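Local coordinates for PixA inclusion body protein (Burkholderia cenocepacia, PDB 4LZK) that is of unknown molecular function but belongs to the PixA family of bacterial inclusion body proteins and is found in the crystal as a six-chain assembly, at residues 13-18 / 75-80; 27-32 / 93-98; 36-41 / 173-178; 79-84 / 147-152. One frame throughout, in Å; residues are numbered along the deposited sequence.

Contact 1 (13-18 / 75-80); sequences LEKAAQ and KLNVGD
Gln18 and Asp80 meet where the N-terminal loop comes up against a beta turn. The backbone N of Gln18 donates to Asp80 OD1 over 3.0 Å in a nearly straight bond (165° at the hydrogen), from above the carboxylate plane. The two side chains run side by side in the same direction, amide and carboxylate planes almost perpendicular, and CB of Gln18 rests 3.8 Å from OD1 of Asp80. The Gln18 chain bends at chi2 (-64°), and its NE2 donates back to Ala16 O, 3.2 Å away. Ala17 CB lies 3.3 Å from the carbonyl O of Gly79, close quarters that a small methyl suits. Water 2 lies between Asp80 OD1 and Ala16 O, within hydrogen-bonding distance of each; water 1 accepts from Lys15 NZ and donates to Val78 O.

A second shell fixes the carboxylate. In the type II turn from Asn77 to Asp80, OD2 of Asp80 accepts from Asn77 ND2 at 2.8 Å through its syn lone pair, and from Asn77 N, which stands above the plane. Asn77 is thus gripped at backbone and amide alike, and ND2 also donates to Pro61 O. Glycine is the natural residue at position 79, because its positive phi (106°) would press a CB against the preceding carbonyl. Lys15 stretches out fully; its NZ finds its strongest partner, Ser106, on the second subunit.

The two oxygens of Asp80 divide the work, OD1 holding the incoming loop and OD2 the turn; backbone N-H groups, an amide and a nearby water probably stabilise the charged carboxylate.

Contact 2 (27-32 / 93-98); sequences DTNYIK and SGDAAL
Thr28 and Lys32, one helical turn apart, converge on the carboxylate of Asp95. Thr28 OG1 donates to Asp95 OD2 at 2.8 Å, through its anti lone pair. The hydroxyl stands between the backbone N and the carbonyl carbon (chi1 55°). CG2, anti to the carbonyl carbon, lies 4.2 Å from Ala97 CB; threonine thus supplies a donor and a methyl together. Lys32 approaches Asp95 tip to tip, its chain bent at chi3 (-47°). NZ sits 3.0 Å from OD1 of Asp95 and equally far from OD2, a salt bridge whose two hydrogen bonds are both weak.

Asn29 OD1, an acceptor like Asp95 OD2, takes a weak bond from Lys32 NZ at 3.4 Å. At the start of the helix Asp27 is the N-cap: Tyr30 N, which stands above the carboxylate plane, donates to Asp27 OD1 at 3.2 Å. On the strand side, Ala97 N donates to Asn92 OD1, while Thr166 packs against both Lys32 and Asp95.

Asp95 OD2 thus has hydroxyl and ammonium donors, and OD1 the ammonium; these bonds, the hydroxyl's firm and the ammonium's weak, link helix 28-34 to the residue leading into strand 96-105, and the lysine should favour the ionised acid.

Contact 3 (36-41 / 173-178); sequences PNPSLN and SLFGYF
A classic beta bulge in strand 172-186, where Phe175 and Gly176 both face Leu164, receives the loop that leaves helix 28-34: segment 36-41 runs at 88° to the 174-178 part of the strand. The firm polar link is Tyr177 N to Ser39 O, 3.0 Å long and 163° at the hydrogen. Ser39 holds its own backbone, since its OG accepts from Asn41 N in an ST turn and is also bonded to Asn44 O.

Pro38 fills the angle between two aromatic rings. Its CB meets CZ of Phe178 at 3.4 Å, and its CG lies 3.9 Å from CE2 of Phe175, a side chain it crosses at about a right angle. The same CG presses on the backbone, 3.2 Å from Phe175 O. Glycine suits position 176 because a CB there would collide with Pro38 CG. The phenyl of Phe175 reaches Pro38 with CG anti to the backbone N (chi1 -175°), and its edge touches Phe178 CZ in the plane of the ring.

Leu40 sends CD2 over Phe175 O, with Leu174 CD2 4.2 Å away. Tyr177 takes Leu40 O at its ring edge, CE2 to O 3.4 Å, while Leu174 CD1 covers one of its faces, offset toward the rim. Behind this layer Phe178 packs on Ile31, and Phe175 on Lys32, of helix 28-34.

One backbone bond joins loop to strand directly; Ser39 is also held through Thr46 and Asn44, and the apolar surfaces of proline, leucine and aromatic rings supply the remaining adhesion.

Contact 4 (79-84 / 147-152); sequences GDKVSL and ESVAKS
Gly79 and Asp80 pair with Ala150 beyond the regular strands, extending the antiparallel match of 81-84 with 147-149. Gly79 N donates to Ala150 O at 2.9 Å, and Ala150 N returns a bond to Asp80 O at 2.8 Å, nearly along the C=O axis. In the strands proper, Val82 and Ser148 form the hydrogen-bonded pair, Val82 N to Ser148 O 2.9 Å and Ser148 N to Val82 O 3.1 Å. Lys81 with Val149 and Ser83 with Glu147 are the non-hydrogen-bonded pairs, where the backbones draw together: the CA atoms of Lys81 and Val149 are 4.1 Å apart.

The face carrying Val82 and Ser148 is the more buried. Val82 CG2 touches Ser148 CB at 4.0 Å, and both residues lie against Phe111; a branched valine suits an extended, buried strand, and the small serine fits beside Phe111 and Phe114, its OG bonding Ala112 O.

The other face, with Lys81, Ser83, Glu147 and Val149, is more exposed to solvent, and only Val149 CG2 is closely packed there. Val149 CG1 stands between the backbone N and the carbonyl carbon (chi1 68°), and CG2, anti to the N, meets Gly79 O at 3.3 Å and lies as near Asp80 O. Lys81 merely brushes this methyl with its CG, as befits a charged residue at the surface. Ser83 OG and Glu147 CG touch lightly, 3.9 Å apart.

Strand 81-88 lies between strands 19-26 and 142-149 in a mixed sheet: Lys81 bonds Gln18 and Ile20 through the backbone, and Val82 and Ala150 pack on Leu76 of strand 72-76.

How the contacts relate
The contacts form two clusters on opposite sides of the chain's centre. Contacts 1 and 4, with centres 10 Å apart, share Gly79 and Asp80 and also touch where Val78 packs on Ser152; contacts 2 and 3, 11 Å apart, pack on one another through helix 28-34 and strand 172-186. Centres of contacts 1 and 3 are 38 Å apart. Along the chain contact 4 is nested inside the loop closed by contact 3, whereas contact 1 crosses contacts 2 and 3. Strand 81-88 serves one sheet; strands 72-76, 96-105 and 172-186 belong to the other, so residues 75-84 pass between the two and the clusters tie distant stretches of this beta-rich chain together.

Contact 1 (13-18 / 75-80)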
loop_
_atom_site.group_PDB
_atom_site.type_symbol
_atom_site.label_atom_id
_atom_site.label_comp_id
_atom_site.label_asym_id
_atom_site.label_seq_id
_atom_site.Cartn_x
_atom_site.Cartn_y
_atom_site.Cartn_z
ATOM N N LEU C 13 -11.008 8.726 -27.986
ATOM C CA LEU C 13 -10.048 8.046 -27.109
ATOM C C LEU C 13 -9.574 6.721 -27.683
ATOM O O LEU C 13 -8.678 6.090 -27.133
ATOM C CB LEU C 13 -10.677 7.794 -25.737
ATOM C CG LEU C 13 -11.209 9.076 -25.086
ATOM C CD1 LEU C 13 -11.877 8.776 -23.741
ATOM C CD2 LEU C 13 -10.132 10.119 -24.980
ATOM N N GLU C 14 -10.238 6.255 -28.734
ATOM C CA GLU C 14 -9.848 5.009 -29.403
ATOM C C GLU C 14 -9.772 3.852 -28.400
ATOM O O GLU C 14 -8.774 3.141 -28.348
ATOM C CB GLU C 14 -8.480 5.199 -30.099
ATOM N N LYS C 15 -10.824 3.686 -27.592
ATOM C CA LYS C 15 -10.878 2.634 -26.583
ATOM C C LYS C 15 -10.858 1.300 -27.275
ATOM O O LYS C 15 -11.591 1.088 -28.211
ATOM C CB LYS C 15 -12.147 2.776 -25.780
ATOM C CG LYS C 15 -12.358 1.649 -24.789
ATOM C CD LYS C 15 -13.720 1.787 -24.114
ATOM C CE LYS C 15 -13.877 0.796 -22.976
ATOM N NZ LYS C 15 -15.293 0.720 -22.553
ATOM N N ALA C 16 -10.014 0.385 -26.835
ATOM C CA ALA C 16 -9.913 -0.885 -27.490
ATOM C C ALA C 16 -9.730 -1.907 -26.400
ATOM O O ALA C 16 -9.266 -1.584 -25.303
ATOM C CB ALA C 16 -8.710 -0.896 -28.412
ATOM N N ALA C 17 -10.044 -3.139 -26.706
ATOM C CA ALA C 17 -9.897 -4.203 -25.753
ATOM C C ALA C 17 -8.413 -4.376 -25.434
ATOM O O ALA C 17 -7.611 -4.507 -26.353
ATOM C CB ALA C 17 -10.504 -5.473 -26.321
ATOM N N GLN C 18 -8.053 -4.326 -24.137
ATOM C CA GLN C 18 -6.662 -4.579 -23.689
ATOM C C GLN C 18 -6.415 -6.090 -23.495
ATOM O O GLN C 18 -7.359 -6.903 -23.456
ATOM C CB GLN C 18 -6.407 -3.805 -22.383
ATOM C CG GLN C 18 -6.683 -2.305 -22.438
ATOM C CD GLN C 18 -5.751 -1.582 -23.417
ATOM O OE1 GLN C 18 -4.570 -1.756 -23.371
ATOM N NE2 GLN C 18 -6.308 -0.800 -24.311
ATOM N N LYS C 75 -9.433 -4.691 -11.421
ATOM C CA LYS C 75 -10.581 -3.973 -11.999
ATOM C C LYS C 75 -10.263 -3.689 -13.401
ATOM O O LYS C 75 -9.255 -3.085 -13.678
ATOM C CB LYS C 75 -10.854 -2.678 -11.282
ATOM C CG LYS C 75 -11.398 -2.899 -9.907
ATOM C CD LYS C 75 -11.121 -1.715 -9.069
ATOM C CE LYS C 75 -12.110 -1.554 -7.942
ATOM N NZ LYS C 75 -13.248 -0.713 -8.447
ATOM N N LEU C 76 -11.113 -4.101 -14.322
ATOM C CA LEU C 76 -10.796 -3.870 -15.710
ATOM C C LEU C 76 -12.073 -3.562 -16.568
ATOM O O LEU C 76 -13.137 -3.373 -16.020
ATOM C CB LEU C 76 -9.973 -5.038 -16.249
ATOM C CG LEU C 76 -10.653 -6.352 -16.695
ATOM C CD1 LEU C 76 -9.657 -7.532 -16.752
ATOM C CD2 LEU C 76 -11.836 -6.771 -15.930
ATOM N N ASN C 77 -11.912 -3.454 -17.862
ATOM C CA ASN C 77 -13.021 -3.135 -18.775
ATOM C C ASN C 77 -13.659 -4.389 -19.374
ATOM O O ASN C 77 -12.933 -5.295 -19.794
ATOM C CB ASN C 77 -12.570 -2.185 -19.897
ATOM C CG ASN C 77 -11.684 -1.062 -19.401
ATOM O OD1 ASN C 77 -12.197 0.012 -19.031
ATOM N ND2 ASN C 77 -10.313 -1.302 -19.388
ATOM N N VAL C 78 -15.000 -4.468 -19.397
ATOM C CA VAL C 78 -15.612 -5.470 -20.252
ATOM C C VAL C 78 -14.958 -5.442 -21.645
ATOM O O VAL C 78 -14.819 -4.382 -22.261
ATOM C CB VAL C 78 -17.129 -5.231 -20.371
ATOM C CG1 VAL C 78 -17.753 -6.140 -21.421
ATOM C CG2 VAL C 78 -17.755 -5.371 -19.047
ATOM N N GLY C 79 -14.609 -6.574 -22.188
ATOM C CA GLY C 79 -13.841 -6.621 -23.404
ATOM C C GLY C 79 -12.377 -7.024 -23.244
ATOM O O GLY C 79 -11.811 -7.601 -24.145
ATOM N N ASP C 80 -11.758 -6.691 -22.105
ATOM C CA ASP C 80 -10.352 -6.941 -21.871
ATOM C C ASP C 80 -10.131 -8.439 -21.772
ATOM O O ASP C 80 -10.903 -9.159 -21.110
ATOM C CB ASP C 80 -9.874 -6.247 -20.593
ATOM C CG ASP C 80 -9.853 -4.666 -20.737
ATOM O OD1 ASP C 80 -10.112 -4.174 -21.900
ATOM O OD2 ASP C 80 -9.635 -3.952 -19.701
HETATM O O HOH W 1 -15.890 -1.800 -21.389
HETATM O O HOH W 2 -10.631 -1.648 -22.569
#

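Contact 2 (27-32 / 93-98)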
loop_
_atom_site.group_PDB
_atom_site.type_symbol
_atom_site.label_atom_id
_atom_site.label_comp_id
_atom_site.label_asym_id
_atom_site.label_seq_id
_atom_site.Cartn_x
_atom_site.Cartn_y
_atom_site.Cartn_z
ATOM N N ASP C 27 4.381 -18.601 -2.710
ATOM C CA ASP C 27 5.426 -18.898 -1.689
ATOM C C ASP C 27 5.296 -20.405 -1.281
ATOM O O ASP C 27 4.588 -20.783 -0.338
ATOM C CB ASP C 27 5.317 -17.966 -0.510
ATOM C CG ASP C 27 6.489 -18.108 0.531
ATOM O OD1 ASP C 27 7.257 -19.069 0.480
ATOM O OD2 ASP C 27 6.599 -17.224 1.397
ATOM N N THR C 28 5.928 -21.251 -2.065
ATOM C CA THR C 28 5.783 -22.667 -1.919
ATOM C C THR C 28 6.360 -23.138 -0.592
ATOM O O THR C 28 5.853 -24.055 0.001
ATOM C CB THR C 28 6.348 -23.454 -3.135
ATOM O OG1 THR C 28 7.719 -23.093 -3.380
ATOM C CG2 THR C 28 5.481 -23.215 -4.333
ATOM N N ASN C 29 7.443 -22.508 -0.111
ATOM C CA ASN C 29 7.987 -22.841 1.218
ATOM C C ASN C 29 6.998 -22.579 2.342
ATOM O O ASN C 29 6.883 -23.349 3.289
ATOM C CB ASN C 29 9.291 -22.128 1.457
ATOM C CG ASN C 29 10.429 -22.729 0.612
ATOM O OD1 ASN C 29 10.350 -23.882 0.197
ATOM N ND2 ASN C 29 11.463 -21.940 0.342
ATOM N N TYR C 30 6.277 -21.492 2.250
ATOM C CA TYR C 30 5.269 -21.190 3.209
ATOM C C TYR C 30 4.143 -22.233 3.196
ATOM O O TYR C 30 3.678 -22.711 4.282
ATOM C CB TYR C 30 4.703 -19.801 2.958
ATOM C CG TYR C 30 3.619 -19.518 3.948
ATOM C CD1 TYR C 30 3.840 -19.775 5.298
ATOM C CD2 TYR C 30 2.352 -19.084 3.556
ATOM C CE1 TYR C 30 2.851 -19.580 6.226
ATOM C CE2 TYR C 30 1.364 -18.874 4.486
ATOM C CZ TYR C 30 1.622 -19.118 5.827
ATOM O OH TYR C 30 0.664 -18.921 6.800
ATOM N N ILE C 31 3.696 -22.619 1.996
ATOM C CA ILE C 31 2.660 -23.627 1.865
ATOM C C ILE C 31 3.075 -24.954 2.496
ATOM O O ILE C 31 2.325 -25.608 3.217
ATOM C CB ILE C 31 2.372 -23.958 0.358
ATOM C CG1 ILE C 31 1.971 -22.714 -0.431
ATOM C CG2 ILE C 31 1.271 -24.958 0.225
ATOM C CD1 ILE C 31 1.053 -21.888 0.286
ATOM N N LYS C 32 4.265 -25.369 2.181
ATOM C CA LYS C 32 4.744 -26.667 2.633
ATOM C C LYS C 32 4.829 -26.697 4.166
ATOM O O LYS C 32 4.509 -27.727 4.775
ATOM C CB LYS C 32 6.134 -26.982 2.003
ATOM C CG LYS C 32 6.030 -27.505 0.594
ATOM C CD LYS C 32 7.380 -27.939 -0.028
ATOM C CE LYS C 32 8.445 -26.916 0.195
ATOM N NZ LYS C 32 9.748 -27.186 -0.526
ATOM N N SER C 93 11.973 -23.172 -10.581
ATOM C CA SER C 93 13.315 -23.788 -10.815
ATOM C C SER C 93 13.583 -24.985 -9.836
ATOM O O SER C 93 14.411 -25.791 -10.090
ATOM C CB SER C 93 14.413 -22.746 -10.683
ATOM O OG SER C 93 14.527 -22.274 -9.378
ATOM N N GLY C 94 12.893 -25.015 -8.720
ATOM C CA GLY C 94 13.032 -26.042 -7.676
ATOM C C GLY C 94 11.675 -26.651 -7.402
ATOM O O GLY C 94 11.202 -27.483 -8.216
ATOM N N ASP C 95 11.004 -26.211 -6.348
ATOM C CA ASP C 95 9.561 -26.514 -6.242
ATOM C C ASP C 95 8.929 -25.860 -7.483
ATOM O O ASP C 95 9.465 -24.879 -8.009
ATOM C CB ASP C 95 8.875 -25.876 -5.029
ATOM C CG ASP C 95 9.546 -26.171 -3.664
ATOM O OD1 ASP C 95 10.061 -27.292 -3.466
ATOM O OD2 ASP C 95 9.465 -25.255 -2.751
ATOM N N ALA C 96 7.847 -26.424 -8.000
ATOM C CA ALA C 96 7.123 -25.766 -9.118
ATOM C C ALA C 96 5.658 -25.673 -8.672
ATOM O O ALA C 96 5.113 -26.650 -8.081
ATOM C CB ALA C 96 7.209 -26.586 -10.334
ATOM N N ALA C 97 5.020 -24.548 -8.928
ATOM C CA ALA C 97 3.611 -24.424 -8.690
ATOM C C ALA C 97 2.985 -24.285 -10.056
ATOM O O ALA C 97 3.304 -23.331 -10.779
ATOM C CB ALA C 97 3.320 -23.204 -7.889
ATOM N N LEU C 98 2.166 -25.237 -10.437
ATOM C CA LEU C 98 1.606 -25.289 -11.793
ATOM C C LEU C 98 0.082 -25.261 -11.723
ATOM O O LEU C 98 -0.537 -26.168 -11.236
ATOM C CB LEU C 98 2.064 -26.554 -12.459
ATOM C CG LEU C 98 3.587 -26.636 -12.595
ATOM C CD1 LEU C 98 3.918 -28.003 -13.118
ATOM C CD2 LEU C 98 4.096 -25.611 -13.558
#

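Contact 3 (36-41 / 173-178)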
loop_
_atom_site.group_PDB
_atom_site.type_symbol
_atom_site.label_atom_id
_atom_site.label_comp_id
_atom_site.label_asym_id
_atom_site.label_seq_id
_atom_site.Cartn_x
_atom_site.Cartn_y
_atom_site.Cartn_z
ATOM N N PRO C 36 1.221 -29.303 5.721
ATOM C CA PRO C 36 2.130 -30.445 5.529
ATOM C C PRO C 36 1.439 -31.698 5.072
ATOM O O PRO C 36 2.129 -32.635 4.646
ATOM C CB PRO C 36 2.737 -30.675 6.914
ATOM C CG PRO C 36 2.253 -29.538 7.769
ATOM C CD PRO C 36 1.036 -28.977 7.138
ATOM N N ASN C 37 0.108 -31.778 5.220
ATOM C CA ASN C 37 -0.628 -32.986 4.770
ATOM C C ASN C 37 -1.777 -32.612 3.839
ATOM O O ASN C 37 -2.938 -32.671 4.237
ATOM C CB ASN C 37 -1.178 -33.783 5.950
ATOM C CG ASN C 37 -0.099 -34.226 6.902
ATOM O OD1 ASN C 37 0.788 -34.991 6.521
ATOM N ND2 ASN C 37 -0.141 -33.724 8.141
ATOM N N PRO C 38 -1.450 -32.164 2.625
ATOM C CA PRO C 38 -2.495 -31.565 1.789
ATOM C C PRO C 38 -3.216 -32.634 0.980
ATOM O O PRO C 38 -2.884 -33.790 1.077
ATOM C CB PRO C 38 -1.682 -30.676 0.848
ATOM C CG PRO C 38 -0.409 -31.463 0.639
ATOM C CD PRO C 38 -0.131 -32.155 1.966
ATOM N N SER C 39 -4.199 -32.258 0.198
ATOM C CA SER C 39 -4.913 -33.215 -0.652
ATOM C C SER C 39 -4.031 -33.709 -1.796
ATOM O O SER C 39 -3.256 -32.957 -2.382
ATOM C CB SER C 39 -6.164 -32.539 -1.155
ATOM O OG SER C 39 -6.847 -33.280 -2.097
ATOM N N LEU C 40 -4.117 -34.999 -2.107
ATOM C CA LEU C 40 -3.460 -35.511 -3.278
ATOM C C LEU C 40 -4.474 -35.911 -4.300
ATOM O O LEU C 40 -4.154 -36.654 -5.199
ATOM C CB LEU C 40 -2.519 -36.664 -2.960
ATOM C CG LEU C 40 -1.605 -36.415 -1.778
ATOM C CD1 LEU C 40 -1.021 -37.753 -1.269
ATOM C CD2 LEU C 40 -0.510 -35.394 -2.104
ATOM N N ASN C 41 -5.704 -35.430 -4.152
ATOM C CA ASN C 41 -6.723 -35.556 -5.150
ATOM C C ASN C 41 -7.015 -34.188 -5.876
ATOM O O ASN C 41 -7.586 -33.274 -5.301
ATOM C CB ASN C 41 -7.969 -36.033 -4.468
ATOM C CG ASN C 41 -9.148 -36.089 -5.393
ATOM O OD1 ASN C 41 -9.032 -35.877 -6.601
ATOM N ND2 ASN C 41 -10.300 -36.275 -4.827
ATOM N N SER C 173 8.290 -34.443 -7.550
ATOM C CA SER C 173 7.330 -35.332 -6.857
ATOM C C SER C 173 6.121 -34.479 -6.419
ATOM O O SER C 173 6.296 -33.400 -5.917
ATOM C CB SER C 173 7.927 -35.966 -5.574
ATOM O OG SER C 173 9.344 -35.897 -5.521
ATOM N N LEU C 174 4.927 -34.989 -6.546
ATOM C CA LEU C 174 3.742 -34.269 -6.054
ATOM C C LEU C 174 3.730 -34.042 -4.545
ATOM O O LEU C 174 3.791 -34.996 -3.770
ATOM C CB LEU C 174 2.486 -34.966 -6.476
ATOM C CG LEU C 174 1.163 -34.301 -6.081
ATOM C CD1 LEU C 174 0.921 -32.977 -6.827
ATOM C CD2 LEU C 174 0.029 -35.287 -6.276
ATOM N N PHE C 175 3.658 -32.781 -4.127
ATOM C CA PHE C 175 3.427 -32.510 -2.738
ATOM C C PHE C 175 1.929 -32.430 -2.442
ATOM O O PHE C 175 1.467 -32.997 -1.446
ATOM C CB PHE C 175 4.104 -31.227 -2.351
ATOM C CG PHE C 175 4.027 -30.894 -0.880
ATOM C CD1 PHE C 175 4.914 -31.489 0.027
ATOM C CD2 PHE C 175 3.096 -29.981 -0.387
ATOM C CE1 PHE C 175 4.880 -31.155 1.377
ATOM C CE2 PHE C 175 3.034 -29.678 0.975
ATOM C CZ PHE C 175 3.916 -30.287 1.856
ATOM N N GLY C 176 1.185 -31.646 -3.239
ATOM C CA GLY C 176 -0.255 -31.551 -3.083
ATOM C C GLY C 176 -0.984 -30.669 -4.103
ATOM O O GLY C 176 -0.346 -30.021 -4.940
ATOM N N TYR C 177 -2.315 -30.704 -4.040
ATOM C CA TYR C 177 -3.137 -29.855 -4.876
ATOM C C TYR C 177 -3.819 -28.800 -4.015
ATOM O O TYR C 177 -4.362 -29.103 -2.969
ATOM C CB TYR C 177 -4.163 -30.603 -5.677
ATOM C CG TYR C 177 -3.607 -31.666 -6.574
ATOM C CD1 TYR C 177 -3.139 -31.342 -7.856
ATOM C CD2 TYR C 177 -3.555 -33.019 -6.147
ATOM C CE1 TYR C 177 -2.607 -32.310 -8.709
ATOM C CE2 TYR C 177 -3.047 -34.000 -6.987
ATOM C CZ TYR C 177 -2.604 -33.667 -8.261
ATOM O OH TYR C 177 -2.153 -34.636 -9.121
ATOM N N PHE C 178 -3.769 -27.553 -4.456
ATOM C CA PHE C 178 -4.173 -26.445 -3.655
ATOM C C PHE C 178 -4.955 -25.443 -4.499
ATOM O O PHE C 178 -4.908 -25.518 -5.695
ATOM C CB PHE C 178 -2.940 -25.679 -3.121
ATOM C CG PHE C 178 -2.049 -26.470 -2.241
ATOM C CD1 PHE C 178 -2.252 -26.529 -0.915
ATOM C CD2 PHE C 178 -0.957 -27.132 -2.767
ATOM C CE1 PHE C 178 -1.380 -27.240 -0.043
ATOM C CE2 PHE C 178 -0.090 -27.838 -1.941
ATOM C CZ PHE C 178 -0.293 -27.897 -0.567
#

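Contact 4 (79-84 / 147-152)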
loop_
_atom_site.group_PDB
_atom_site.type_symbol
_atom_site.label_atom_id
_atom_site.label_comp_id
_atom_site.label_asym_id
_atom_site.label_seq_id
_atom_site.Cartn_x
_atom_site.Cartn_y
_atom_site.Cartn_z
ATOM N N GLY C 79 -14.609 -6.574 -22.188
ATOM C CA GLY C 79 -13.841 -6.621 -23.404
ATOM C C GLY C 79 -12.377 -7.024 -23.244
ATOM O O GLY C 79 -11.811 -7.601 -24.145
ATOM N N ASP C 80 -11.758 -6.691 -22.105
ATOM C CA ASP C 80 -10.352 -6.941 -21.871
ATOM C C ASP C 80 -10.131 -8.439 -21.772
ATOM O O ASP C 80 -10.903 -9.159 -21.110
ATOM C CB ASP C 80 -9.874 -6.247 -20.593
ATOM C CG ASP C 80 -9.853 -4.666 -20.737
ATOM O OD1 ASP C 80 -10.112 -4.174 -21.900
ATOM O OD2 ASP C 80 -9.635 -3.952 -19.701
ATOM N N LYS C 81 -9.069 -8.885 -22.442
ATOM C CA LYS C 81 -8.585 -10.226 -22.348
ATOM C C LYS C 81 -7.625 -10.384 -21.154
ATOM O O LYS C 81 -6.936 -9.441 -20.789
ATOM C CB LYS C 81 -7.825 -10.573 -23.630
ATOM C CG LYS C 81 -8.669 -10.207 -24.856
ATOM C CD LYS C 81 -8.265 -10.918 -26.155
ATOM C CE LYS C 81 -7.350 -10.072 -27.071
ATOM N NZ LYS C 81 -6.608 -10.950 -28.038
ATOM N N VAL C 82 -7.586 -11.565 -20.553
ATOM C CA VAL C 82 -6.625 -11.792 -19.436
ATOM C C VAL C 82 -5.896 -13.098 -19.700
ATOM O O VAL C 82 -6.405 -13.932 -20.477
ATOM C CB VAL C 82 -7.248 -11.802 -18.062
ATOM C CG1 VAL C 82 -7.847 -10.453 -17.713
ATOM C CG2 VAL C 82 -8.291 -12.922 -17.940
ATOM N N SER C 83 -4.670 -13.198 -19.235
ATOM C CA SER C 83 -3.896 -14.410 -19.441
ATOM C C SER C 83 -3.150 -14.609 -18.146
ATOM O O SER C 83 -2.381 -13.724 -17.737
ATOM C CB SER C 83 -2.929 -14.269 -20.613
ATOM O OG SER C 83 -2.126 -15.489 -20.726
ATOM N N LEU C 84 -3.404 -15.755 -17.495
ATOM C CA LEU C 84 -2.965 -16.038 -16.145
ATOM C C LEU C 84 -1.928 -17.160 -16.185
ATOM O O LEU C 84 -2.164 -18.199 -16.824
ATOM C CB LEU C 84 -4.120 -16.437 -15.229
ATOM C CG LEU C 84 -3.760 -16.963 -13.854
ATOM C CD1 LEU C 84 -3.202 -15.786 -12.987
ATOM C CD2 LEU C 84 -4.928 -17.608 -13.158
ATOM N N GLU C 147 -6.323 -18.465 -20.442
ATOM C CA GLU C 147 -6.790 -17.203 -21.046
ATOM C C GLU C 147 -8.315 -17.050 -20.868
ATOM O O GLU C 147 -9.074 -18.034 -20.952
ATOM C CB GLU C 147 -6.468 -17.171 -22.524
ATOM C CG GLU C 147 -4.963 -17.226 -22.828
ATOM C CD GLU C 147 -4.637 -17.187 -24.361
ATOM O OE1 GLU C 147 -5.519 -17.401 -25.220
ATOM O OE2 GLU C 147 -3.458 -16.980 -24.717
ATOM N N SER C 148 -8.775 -15.846 -20.685
ATOM C CA SER C 148 -10.186 -15.561 -20.730
ATOM C C SER C 148 -10.420 -14.148 -21.223
ATOM O O SER C 148 -9.523 -13.482 -21.678
ATOM C CB SER C 148 -10.760 -15.790 -19.344
ATOM O OG SER C 148 -12.171 -15.592 -19.314
ATOM N N VAL C 149 -11.671 -13.670 -21.119
ATOM C CA VAL C 149 -12.007 -12.321 -21.502
ATOM C C VAL C 149 -13.108 -11.893 -20.508
ATOM O O VAL C 149 -13.894 -12.725 -20.047
ATOM C CB VAL C 149 -12.497 -12.240 -22.993
ATOM C CG1 VAL C 149 -13.865 -12.934 -23.191
ATOM C CG2 VAL C 149 -12.571 -10.792 -23.473
ATOM N N ALA C 150 -13.112 -10.630 -20.138
ATOM C CA ALA C 150 -14.209 -10.092 -19.343
ATOM C C ALA C 150 -15.413 -9.906 -20.261
ATOM O O ALA C 150 -15.284 -9.217 -21.270
ATOM C CB ALA C 150 -13.820 -8.749 -18.717
ATOM N N LYS C 151 -16.566 -10.435 -19.905
ATOM C CA LYS C 151 -17.713 -10.332 -20.802
ATOM C C LYS C 151 -18.968 -9.843 -20.137
ATOM O O LYS C 151 -19.955 -9.599 -20.843
ATOM C CB LYS C 151 -18.032 -11.640 -21.552
ATOM C CG LYS C 151 -17.992 -12.869 -20.719
ATOM C CD LYS C 151 -19.230 -13.075 -19.938
ATOM C CE LYS C 151 -19.338 -14.533 -19.444
ATOM N NZ LYS C 151 -20.611 -14.561 -18.642
ATOM N N SER C 152 -18.985 -9.763 -18.805
ATOM C CA SER C 152 -20.157 -9.121 -18.175
ATOM C C SER C 152 -19.694 -8.178 -17.075
ATOM O O SER C 152 -18.671 -8.426 -16.425
ATOM C CB SER C 152 -21.128 -10.151 -17.646
ATOM O OG SER C 152 -21.447 -11.166 -18.622
#